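Local structure of purine catabolism protein pucG (Bacillus subtilis, 3ISL) at residues G368-R372 with K373-L377; F292-H295 with R296-A300; D340-L343 with A344-I348. The protein catalyses the pyridoxal-phosphate-dependent transamination between (S)-ureidoglycine and glyoxylate, yielding oxalurate and glycine in purine catabolism. All coordinates share one frame; numbering follows the deposited sequence.

Contact 1: G368-R372 with K373-L377; sequences GYSCR and KENVL
R372, at the N-cap position of helix 373-389, meets the first turn of that helix with both its carbonyl and its long side chain, and N375 is its main partner. The carbonyl takes the amide of V376 in a nearly straight bond, V376 N to R372 O 3.0 Å, the first i to i+4 link of the helix. A weak second bond comes from N375 N to R372 O at 3.1 Å.

The first torsion of R372 sets CG between the backbone N and the carbonyl carbon (chi1 77°), and from there the chain runs extended to NE and back past the preceding 3-10 turn. Its guanidinium is flanked on opposite faces, both neighbours offset toward its rim. The amide group of N375 lies over one face, its plane turned 44° from that of the guanidinium, while the ring atom CE2 of Y369 approaches the other, 3.2 Å from the guanidinium plane. In that plane NH1 donates to the carbonyl of the 3-10 turn, R372 NH1 to Y369 O 2.9 Å, and the same nitrogen forms a salt bridge with E21. N375 also touches that turn, with N375 CB 3.4 Å from S370 O.

E374 crosses the arginine at about a right angle, and its OE1 rests 3.5 Å from R372 CG. The charged pair is a long one, R372 NE to E374 OE1 3.9 Å. Cutting the arginine back to an alanine is likely to cost E21 its arginine partner and the Y369 carbonyl the NH1 bond, and to open a gap between the Y369 ring and N375.

One cation thus ties together the turn, the helix start and E21, which probably balances its charge, with the long E374 pair likely to add less.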
loop_
_atom_site.group_PDB
_atom_site.type_symbol
_atom_site.label_atom_id
_atom_site.label_comp_id
_atom_site.label_asym_id
_atom_site.label_seq_id
_atom_site.Cartn_x
_atom_site.Cartn_y
_atom_site.Cartn_z
ATOM N N GLY A 368 -18.291 8.552 6.917
ATOM C CA GLY A 368 -17.552 9.538 6.211
ATOM C C GLY A 368 -18.385 10.350 5.230
ATOM O O GLY A 368 -19.516 10.781 5.541
ATOM N N TYR A 369 -17.851 10.553 4.033
ATOM C CA TYR A 369 -18.515 11.415 3.045
ATOM C C TYR A 369 -19.843 10.800 2.577
ATOM O O TYR A 369 -20.723 11.514 2.127
ATOM C CB TYR A 369 -17.604 11.624 1.835
ATOM C CG TYR A 369 -18.180 12.686 0.910
ATOM C CD1 TYR A 369 -18.170 14.052 1.299
ATOM C CD2 TYR A 369 -18.773 12.338 -0.283
ATOM C CE1 TYR A 369 -18.714 15.027 0.499
ATOM C CE2 TYR A 369 -19.354 13.327 -1.106
ATOM C CZ TYR A 369 -19.331 14.662 -0.692
ATOM O OH TYR A 369 -19.870 15.640 -1.517
ATOM N N SER A 370 -19.935 9.463 2.576
ATOM C CA SER A 370 -21.193 8.721 2.304
ATOM C C SER A 370 -22.308 8.940 3.360
ATOM O O SER A 370 -23.547 8.670 3.120
ATOM C CB SER A 370 -20.826 7.222 2.232
ATOM O OG SER A 370 -20.264 6.905 0.935
ATOM N N CYS A 371 -21.890 9.416 4.536
ATOM C CA CYS A 371 -22.818 9.629 5.637
ATOM C C CYS A 371 -23.417 11.027 5.442
ATOM O O CYS A 371 -22.982 12.009 6.095
ATOM C CB CYS A 371 -22.084 9.514 6.981
ATOM S SG CYS A 371 -23.195 9.659 8.369
ATOM N N ARG A 372 -24.368 11.139 4.506
ATOM C CA ARG A 372 -24.932 12.453 4.224
ATOM C C ARG A 372 -26.366 12.313 3.808
ATOM O O ARG A 372 -26.795 11.260 3.317
ATOM C CB ARG A 372 -24.084 13.277 3.220
ATOM C CG ARG A 372 -24.250 12.844 1.716
ATOM C CD ARG A 372 -23.217 13.648 0.849
ATOM N NE ARG A 372 -23.433 13.374 -0.572
ATOM C CZ ARG A 372 -22.853 12.363 -1.181
ATOM N NH1 ARG A 372 -22.030 11.600 -0.453
ATOM N NH2 ARG A 372 -23.016 12.153 -2.498
ATOM N N LYS A 373 -27.146 13.369 4.046
ATOM C CA LYS A 373 -28.592 13.238 3.864
ATOM C C LYS A 373 -29.024 12.796 2.477
ATOM O O LYS A 373 -29.943 11.996 2.366
ATOM C CB LYS A 373 -29.278 14.521 4.215
ATOM C CG LYS A 373 -29.313 15.573 3.102
ATOM C CD LYS A 373 -29.898 16.911 3.698
ATOM C CE LYS A 373 -31.319 16.640 4.110
ATOM N NZ LYS A 373 -31.412 15.125 3.971
ATOM N N GLU A 374 -28.340 13.246 1.424
ATOM C CA GLU A 374 -28.701 12.861 0.058
ATOM C C GLU A 374 -28.603 11.327 -0.166
ATOM O O GLU A 374 -29.482 10.714 -0.832
ATOM C CB GLU A 374 -27.829 13.609 -0.996
ATOM C CG GLU A 374 -28.069 15.155 -0.999
ATOM C CD GLU A 374 -27.084 15.903 -0.077
ATOM O OE1 GLU A 374 -26.502 15.320 0.877
ATOM O OE2 GLU A 374 -26.878 17.086 -0.321
ATOM N N ASN A 375 -27.537 10.734 0.378
ATOM C CA ASN A 375 -27.249 9.295 0.222
ATOM C C ASN A 375 -28.231 8.492 1.107
ATOM O O ASN A 375 -28.772 7.438 0.712
ATOM C CB ASN A 375 -25.819 8.970 0.664
ATOM C CG ASN A 375 -24.861 9.025 -0.407
ATOM O OD1 ASN A 375 -23.787 8.367 -0.345
ATOM N ND2 ASN A 375 -25.180 9.787 -1.439
ATOM N N VAL A 376 -28.497 9.012 2.305
ATOM C CA VAL A 376 -29.448 8.345 3.147
ATOM C C VAL A 376 -30.827 8.336 2.489
ATOM O O VAL A 376 -31.488 7.335 2.434
ATOM C CB VAL A 376 -29.504 8.994 4.535
ATOM C CG1 VAL A 376 -30.786 8.575 5.212
ATOM C CG2 VAL A 376 -28.303 8.493 5.349
ATOM N N LEU A 377 -31.257 9.463 1.946
ATOM C CA LEU A 377 -32.531 9.489 1.198
ATOM C C LEU A 377 -32.526 8.564 -0.042
ATOM O O LEU A 377 -33.495 7.832 -0.281
ATOM C CB LEU A 377 -32.857 10.936 0.792
ATOM C CG LEU A 377 -33.678 11.888 1.679
ATOM C CD1 LEU A 377 -34.191 11.402 3.016
ATOM C CD2 LEU A 377 -33.212 13.336 1.733
#

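Contact 2: F292-H295 with R296-A300; sequences FERH and RHHEA
E293 OE2 accepts R296 NH2 at 2.8 Å, a salt bridge between side chains three residues apart on helix 288-308. The nitrogen meets the carboxylate on its anti side, 27° out of the carboxylate plane, and the two side chains cross at about a right angle. R296 bends at chi3 (-60°), which folds its guanidinium back over the preceding turn: one face lies over F292 O and E293 CA, and R296 NH2 comes within 3.5 Å of E293 CA.

Farther round the helix, R294 and H298 meet four residues apart. CD of R294 sits in the plane of the imidazole at its edge, 3.9 Å from H298 CD2. The same ring carbon, H298 CD2, lies 3.1 Å from R294 O, so the ring leans on the carbonyl that also takes the weak backbone bond from H298 N. The R294 guanidinium, in turn, has H295 CE1 over the centre of one face, 3.6 Å above its plane.

R294 forms a salt bridge with E286 and donates to C371 O, and H298 ND1 bonds to Y407 OH. H295 ND1 bonds to R291 O one turn back on the same helix, and its NE2 pairs with G368 N.

Chemically the helix is two-sided: a local ion pair probably offsets the charges of E293 and R296 among exposed residues, whereas R294, H295 NE2 and H298 ND1 make bonds to other parts of the chain.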
loop_
_atom_site.group_PDB
_atom_site.type_symbol
_atom_site.label_atom_id
_atom_site.label_comp_id
_atom_site.label_asym_id
_atom_site.label_seq_id
_atom_site.Cartn_x
_atom_site.Cartn_y
_atom_site.Cartn_z
ATOM N N PHE A 292 -18.808 13.074 15.063
ATOM C CA PHE A 292 -19.498 11.877 15.627
ATOM C C PHE A 292 -21.004 12.070 15.735
ATOM O O PHE A 292 -21.801 11.122 15.499
ATOM C CB PHE A 292 -18.982 11.480 17.025
ATOM C CG PHE A 292 -17.454 11.330 17.130
ATOM C CD1 PHE A 292 -16.679 10.870 16.048
ATOM C CD2 PHE A 292 -16.810 11.636 18.332
ATOM C CE1 PHE A 292 -15.279 10.750 16.146
ATOM C CE2 PHE A 292 -15.397 11.509 18.439
ATOM C CZ PHE A 292 -14.649 11.031 17.355
ATOM N N GLU A 293 -21.401 13.283 16.135
ATOM C CA GLU A 293 -22.828 13.631 16.229
ATOM C C GLU A 293 -23.488 13.611 14.818
ATOM O O GLU A 293 -24.620 13.127 14.646
ATOM C CB GLU A 293 -23.016 15.009 16.913
ATOM C CG GLU A 293 -24.422 15.563 16.697
ATOM C CD GLU A 293 -25.466 14.709 17.414
ATOM O OE1 GLU A 293 -26.633 14.609 16.939
ATOM O OE2 GLU A 293 -25.103 14.124 18.472
ATOM N N ARG A 294 -22.755 14.077 13.807
ATOM C CA ARG A 294 -23.265 14.033 12.442
ATOM C C ARG A 294 -23.491 12.572 11.960
ATOM O O ARG A 294 -24.419 12.275 11.231
ATOM C CB ARG A 294 -22.257 14.796 11.555
ATOM C CG ARG A 294 -22.665 15.020 10.078
ATOM C CD ARG A 294 -22.058 14.006 9.150
ATOM N NE ARG A 294 -20.607 14.205 8.994
ATOM C CZ ARG A 294 -19.841 13.583 8.111
ATOM N NH1 ARG A 294 -20.376 12.688 7.321
ATOM N NH2 ARG A 294 -18.503 13.833 8.093
ATOM N N HIS A 295 -22.600 11.659 12.350
ATOM C CA HIS A 295 -22.782 10.232 12.019
ATOM C C HIS A 295 -24.050 9.691 12.750
ATOM O O HIS A 295 -24.839 8.985 12.161
ATOM C CB HIS A 295 -21.519 9.428 12.340
ATOM C CG HIS A 295 -20.436 9.579 11.276
ATOM N ND1 HIS A 295 -19.710 10.746 11.099
ATOM C CD2 HIS A 295 -19.999 8.719 10.317
ATOM C CE1 HIS A 295 -18.868 10.591 10.082
ATOM N NE2 HIS A 295 -19.055 9.383 9.571
ATOM N N ARG A 296 -24.219 10.022 14.010
ATOM C CA ARG A 296 -25.476 9.681 14.695
ATOM C C ARG A 296 -26.752 10.237 14.069
ATOM O O ARG A 296 -27.820 9.541 13.956
ATOM C CB ARG A 296 -25.387 10.128 16.134
ATOM C CG ARG A 296 -24.405 9.210 16.929
ATOM C CD ARG A 296 -24.603 9.396 18.438
ATOM N NE ARG A 296 -24.362 10.791 18.846
ATOM C CZ ARG A 296 -23.150 11.302 19.133
ATOM N NH1 ARG A 296 -22.026 10.557 19.054
ATOM N NH2 ARG A 296 -23.061 12.568 19.511
ATOM N N HIS A 297 -26.696 11.504 13.676
ATOM C CA HIS A 297 -27.873 12.106 13.071
ATOM C C HIS A 297 -28.374 11.255 11.839
ATOM O O HIS A 297 -29.580 10.870 11.726
ATOM C CB HIS A 297 -27.503 13.553 12.682
ATOM C CG HIS A 297 -28.628 14.316 12.054
ATOM N ND1 HIS A 297 -28.468 15.086 10.921
ATOM C CD2 HIS A 297 -29.932 14.445 12.417
ATOM C CE1 HIS A 297 -29.619 15.651 10.613
ATOM N NE2 HIS A 297 -30.528 15.243 11.476
ATOM N N HIS A 298 -27.448 10.947 10.907
ATOM C CA HIS A 298 -27.826 10.217 9.706
ATOM C C HIS A 298 -28.208 8.777 10.018
ATOM O O HIS A 298 -29.087 8.194 9.356
ATOM C CB HIS A 298 -26.795 10.360 8.575
ATOM C CG HIS A 298 -26.631 11.783 8.143
ATOM N ND1 HIS A 298 -27.603 12.481 7.455
ATOM C CD2 HIS A 298 -25.641 12.669 8.387
ATOM C CE1 HIS A 298 -27.196 13.724 7.267
ATOM N NE2 HIS A 298 -26.009 13.858 7.816
ATOM N N GLU A 299 -27.578 8.219 11.044
ATOM C CA GLU A 299 -27.941 6.905 11.482
ATOM C C GLU A 299 -29.414 6.911 11.898
ATOM O O GLU A 299 -30.141 5.969 11.557
ATOM C CB GLU A 299 -27.021 6.436 12.631
ATOM C CG GLU A 299 -27.567 5.183 13.350
ATOM C CD GLU A 299 -26.858 4.871 14.638
ATOM O OE1 GLU A 299 -26.278 5.817 15.284
ATOM O OE2 GLU A 299 -26.873 3.646 14.960
ATOM N N ALA A 300 -29.842 7.965 12.607
ATOM C CA ALA A 300 -31.198 8.057 13.131
ATOM C C ALA A 300 -32.230 8.199 11.979
ATOM O O ALA A 300 -33.211 7.473 11.960
ATOM C CB ALA A 300 -31.322 9.205 14.139
#

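Contact 3: D340-L343 with A344-I348; sequences DMLL and AQFGI
The methyls of L342 meet those of I348 where the end of helix 335-346 turns into strand 348-349. L342 CD1 touches I348 CG2 at 3.6 Å, and the other branch, L342 CD2, lies 4.1 Å from I348 CD1; the two branched chains cross obliquely, each touching through two methyls. L342 CD2 also comes near F346 CD2, more loosely.

Backbone bonds hold these groups in place. The carbonyl of L342 is gripped twice: F346 N reaches L342 O at 3.0 Å from one face of the carbonyl plane, and I348 N reaches L342 O at 3.2 Å from the opposite face. One acceptor therefore both closes the last helical turn and draws the start of the strand back toward the helix end. The F346 ring turns its edge toward the same oxygen. G347 supplies the bend between them, leaving helical angles with a positive phi of 68° and adding a weak bond from G347 N to L343 O. As the chain folds back, L343 CD1 comes to lie 3.7 Å from I348 O.

One turn earlier, M341 and Q345 meet through their CG methylenes, M341 CG to Q345 CG 3.9 Å. CG of M341, anti to the backbone N (chi1 -173°), lies alongside Q345 CG, and the chain bends at chi3 beyond it.

Helix 373-389 lines one flank, receiving M341 on V386 and R389, and F346 on F378 and A385. L342 packs on I350 beyond the bend and G347 bonds through its backbone to T13 of strand 13-14, while L343 reaches P40 of the second subunit, placing this helix end beside the dimer interface.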
loop_
_atom_site.group_PDB
_atom_site.type_symbol
_atom_site.label_atom_id
_atom_site.label_comp_id
_atom_site.label_asym_id
_atom_site.label_seq_id
_atom_site.Cartn_x
_atom_site.Cartn_y
_atom_site.Cartn_z
ATOM N N ASP A 340 -27.874 -6.825 -6.140
ATOM C CA ASP A 340 -27.492 -6.709 -7.550
ATOM C C ASP A 340 -28.373 -5.673 -8.285
ATOM O O ASP A 340 -27.854 -4.888 -9.072
ATOM C CB ASP A 340 -27.593 -8.099 -8.279
ATOM C CG ASP A 340 -26.529 -9.113 -7.778
ATOM O OD1 ASP A 340 -26.656 -10.322 -8.116
ATOM O OD2 ASP A 340 -25.562 -8.691 -7.060
ATOM N N MET A 341 -29.684 -5.688 -8.042
ATOM C CA MET A 341 -30.611 -4.758 -8.719
ATOM C C MET A 341 -30.424 -3.290 -8.287
ATOM O O MET A 341 -30.510 -2.354 -9.108
ATOM C CB MET A 341 -32.091 -5.195 -8.568
ATOM C CG MET A 341 -33.046 -4.337 -9.419
ATOM S SD MET A 341 -34.805 -4.738 -9.130
ATOM C CE MET A 341 -34.889 -6.305 -10.025
ATOM N N LEU A 342 -30.246 -3.070 -6.988
ATOM C CA LEU A 342 -29.962 -1.747 -6.476
ATOM C C LEU A 342 -28.755 -1.163 -7.210
ATOM O O LEU A 342 -28.768 -0.003 -7.615
ATOM C CB LEU A 342 -29.620 -1.818 -4.980
ATOM C CG LEU A 342 -30.607 -1.427 -3.923
ATOM C CD1 LEU A 342 -29.771 -1.059 -2.610
ATOM C CD2 LEU A 342 -31.340 -0.194 -4.411
ATOM N N LEU A 343 -27.716 -1.993 -7.340
ATOM C CA LEU A 343 -26.473 -1.634 -8.027
ATOM C C LEU A 343 -26.702 -1.389 -9.505
ATOM O O LEU A 343 -26.327 -0.353 -10.022
ATOM C CB LEU A 343 -25.371 -2.699 -7.813
ATOM C CG LEU A 343 -23.960 -2.174 -8.235
ATOM C CD1 LEU A 343 -23.598 -0.817 -7.580
ATOM C CD2 LEU A 343 -22.823 -3.226 -7.956
ATOM N N ALA A 344 -27.327 -2.335 -10.183
ATOM C CA ALA A 344 -27.434 -2.322 -11.654
ATOM C C ALA A 344 -28.362 -1.183 -12.081
ATOM O O ALA A 344 -28.134 -0.538 -13.096
ATOM C CB ALA A 344 -27.983 -3.723 -12.197
ATOM N N GLN A 345 -29.371 -0.872 -11.288
ATOM C CA GLN A 345 -30.316 0.152 -11.765
ATOM C C GLN A 345 -30.090 1.535 -11.173
ATOM O O GLN A 345 -30.172 2.547 -11.887
ATOM C CB GLN A 345 -31.748 -0.282 -11.533
ATOM C CG GLN A 345 -31.937 -1.703 -12.002
ATOM C CD GLN A 345 -32.044 -1.871 -13.505
ATOM O OE1 GLN A 345 -31.626 -2.897 -14.042
ATOM N NE2 GLN A 345 -32.653 -0.915 -14.185
ATOM N N PHE A 346 -29.882 1.583 -9.862
ATOM C CA PHE A 346 -29.651 2.856 -9.181
ATOM C C PHE A 346 -28.205 3.212 -8.979
ATOM O O PHE A 346 -27.912 4.325 -8.577
ATOM C CB PHE A 346 -30.378 2.876 -7.856
ATOM C CG PHE A 346 -31.877 2.674 -7.968
ATOM C CD1 PHE A 346 -32.750 3.747 -7.722
ATOM C CD2 PHE A 346 -32.432 1.410 -8.226
ATOM C CE1 PHE A 346 -34.138 3.601 -7.814
ATOM C CE2 PHE A 346 -33.827 1.270 -8.293
ATOM C CZ PHE A 346 -34.678 2.379 -8.068
ATOM N N GLY A 347 -27.275 2.305 -9.266
ATOM C CA GLY A 347 -25.877 2.607 -8.976
ATOM C C GLY A 347 -25.656 2.672 -7.464
ATOM O O GLY A 347 -24.648 3.216 -7.006
ATOM N N ILE A 348 -26.613 2.169 -6.685
ATOM C CA ILE A 348 -26.495 2.198 -5.211
ATOM C C ILE A 348 -25.831 0.944 -4.679
ATOM O O ILE A 348 -26.233 -0.159 -5.052
ATOM C CB ILE A 348 -27.895 2.282 -4.555
ATOM C CG1 ILE A 348 -28.503 3.667 -4.838
ATOM C CG2 ILE A 348 -27.809 1.970 -3.038
ATOM C CD1 ILE A 348 -30.038 3.740 -4.352
#

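In the fold
Contacts 1 and 2 form a continuous junction, their centres 10 Å apart. G368 is clasped by helix 288-308 at its backbone N and O, probably by hydrogen bonds, with R294 NH1 2.7 Å from G368 O and H295 NE2 2.9 Å from G368 N. This junction is near the active site without lining it: the side chains of S370 and H295 each lie about 9 Å from that of K198, the lysine that carries the cofactor in the enzyme, though not attached here, and about 14 Å from bound pyridoxal phosphate. Contact 3 lies away from that site. Its centre is 17 Å from that of contact 1, with nearest atoms about 6 Å apart, and 25 Å from that of contact 2. Helix 373-389, which opens in contact 1, packs against contact 3 farther along.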